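Periplasmic binding protein/LacI transcriptional regulator (Burkholderia multivorans, PDB 4YLE) probably binds a simple sugar in the periplasm and delivers it to an ABC transporter. Local coordinates at residues V254-I259 with A273-Y278. Sequence-based numbering, arbitrary orientation.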
# COMPACT_ATOMS: atom_id res chain seq x y z
N VAL A 254 -0.47 -8.59 13.77
CA VAL A 254 -1.27 -7.51 13.20
C VAL A 254 -0.84 -7.28 11.76
O VAL A 254 0.29 -7.54 11.40
CB VAL A 254 -1.17 -6.21 14.00
CG1 VAL A 254 -1.77 -6.43 15.42
CG2 VAL A 254 0.27 -5.70 14.05
N GLY A 255 -1.77 -6.75 10.97
CA GLY A 255 -1.52 -6.45 9.57
C GLY A 255 -2.05 -5.09 9.20
O GLY A 255 -2.14 -4.19 10.04
N TYR A 256 -2.37 -4.96 7.92
CA TYR A 256 -2.77 -3.68 7.34
C TYR A 256 -3.39 -4.00 5.98
O TYR A 256 -2.73 -4.66 5.18
CB TYR A 256 -1.55 -2.79 7.18
CG TYR A 256 -1.77 -1.30 7.09
CD1 TYR A 256 -1.67 -0.52 8.22
CD2 TYR A 256 -1.98 -0.67 5.87
CE1 TYR A 256 -1.80 0.84 8.17
CE2 TYR A 256 -2.11 0.73 5.83
CZ TYR A 256 -2.02 1.44 7.00
OH TYR A 256 -2.14 2.80 6.91
N ASP A 257 -4.60 -3.51 5.73
CA ASP A 257 -5.34 -3.52 4.43
C ASP A 257 -6.80 -3.92 4.60
O ASP A 257 -7.65 -3.55 3.78
CB ASP A 257 -4.75 -4.46 3.35
CG ASP A 257 -3.46 -3.92 2.71
OD1 ASP A 257 -3.16 -2.73 2.90
OD2 ASP A 257 -2.75 -4.70 2.05
N ASN A 258 -7.08 -4.73 5.61
CA ASN A 258 -8.41 -5.31 5.79
C ASN A 258 -8.92 -6.09 4.57
O ASN A 258 -10.08 -5.90 4.12
CB ASN A 258 -9.38 -4.21 6.19
CG ASN A 258 -10.66 -4.74 6.78
OD1 ASN A 258 -10.71 -5.84 7.35
ND2 ASN A 258 -11.72 -3.97 6.62
N ILE A 259 -8.10 -6.98 4.02
CA ILE A 259 -8.58 -7.83 2.93
C ILE A 259 -9.53 -8.91 3.44
O ILE A 259 -9.47 -9.30 4.60
CB ILE A 259 -7.42 -8.50 2.15
CG1 ILE A 259 -6.67 -9.48 3.04
CG2 ILE A 259 -6.53 -7.40 1.55
CD1 ILE A 259 -5.52 -10.22 2.36
N ALA A 273 -5.43 -7.42 14.76
CA ALA A 273 -5.91 -6.16 14.19
C ALA A 273 -5.34 -5.96 12.81
O ALA A 273 -4.29 -6.50 12.47
CB ALA A 273 -5.52 -5.00 15.08
N THR A 274 -6.05 -5.16 12.03
CA THR A 274 -5.57 -4.69 10.74
C THR A 274 -6.08 -3.26 10.59
O THR A 274 -6.51 -2.66 11.57
CB THR A 274 -6.06 -5.59 9.61
OG1 THR A 274 -5.47 -5.18 8.37
CG2 THR A 274 -7.58 -5.58 9.47
N ALA A 275 -6.02 -2.70 9.39
CA ALA A 275 -6.50 -1.33 9.18
C ALA A 275 -7.09 -1.25 7.81
O ALA A 275 -6.58 -1.89 6.88
CB ALA A 275 -5.39 -0.30 9.34
N ASP A 276 -8.16 -0.47 7.67
CA ASP A 276 -8.73 -0.25 6.36
C ASP A 276 -8.23 1.10 5.87
O ASP A 276 -8.43 2.11 6.52
CB ASP A 276 -10.25 -0.31 6.40
CG ASP A 276 -10.86 -0.63 5.04
OD1 ASP A 276 -10.26 -0.25 4.02
OD2 ASP A 276 -11.93 -1.25 4.99
N GLN A 277 -7.53 1.08 4.74
CA GLN A 277 -7.03 2.31 4.11
C GLN A 277 -7.76 2.58 2.80
O GLN A 277 -7.33 3.43 2.00
CB GLN A 277 -5.51 2.25 3.86
CG GLN A 277 -5.09 1.10 2.94
CD GLN A 277 -3.70 1.26 2.35
OE1 GLN A 277 -3.28 2.36 2.03
NE2 GLN A 277 -2.99 0.15 2.19
N TYR A 278 -8.87 1.88 2.59
CA TYR A 278 -9.83 2.27 1.57
C TYR A 278 -9.24 2.36 0.16
O TYR A 278 -9.14 3.44 -0.47
CB TYR A 278 -10.48 3.56 2.01
CG TYR A 278 -11.09 3.40 3.39
CD1 TYR A 278 -12.13 2.51 3.60
CD2 TYR A 278 -10.64 4.14 4.48
CE1 TYR A 278 -12.70 2.34 4.86
CE2 TYR A 278 -11.22 3.99 5.75
CZ TYR A 278 -12.24 3.09 5.93
OH TYR A 278 -12.84 2.93 7.18
O HOH W 1 -7.36 -1.14 2.85
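Gly255 N, in the loop that follows strand 252-254, gives a nearly straight bond to Ala273 O (2.9 Å, 164°), and Asp257 N a more bent one to Ala275 O of strand 274-276. A third backbone N-H, that of Asn258 N, bonds to Thr274 OG1 at 3.2 Å; this hydroxyl stands anti to its own backbone N (chi1 -174°) and also pairs with the side chain of Asp232, which in turn takes the N-H of Ile259.

Side-chain bonds of Asp257 and Asn258 join the segments at Gln277 and Asp276. Gln277 NE2 donates to Asp257 OD1 at 3.0 Å, the two side chains lying side by side with amide and carboxylate planes only 23° apart. Asn258 ND2 drops onto Asp276 OD2 from above the carboxylate plane (3.2 Å), while Asp276 OD1 takes Tyr278 N in an Asx turn. One water links Asp257 O to Gln277 N.

In the apolar packing, Ala275 CB sits over one face of the Tyr256 ring, 4.2 Å from its centroid in a CH-pi contact, and Val254 CG1 meets Ala273 CB. Val311 of strand 308-314 also packs against Tyr256 and Ala275. Separately, Gln277 NE2 lies in the ring plane at the edge, 3.8 Å from Tyr256 CE2, its amide steeply inclined to the ring.

Asp257 OD2 and Gln277 NE2 both hydrogen-bond an unidentified ligand. Their place just beyond the C-terminal ends of strands 252-254 and 274-276 is consistent with the sugar-binding cleft of the type I periplasmic-binding-protein fold.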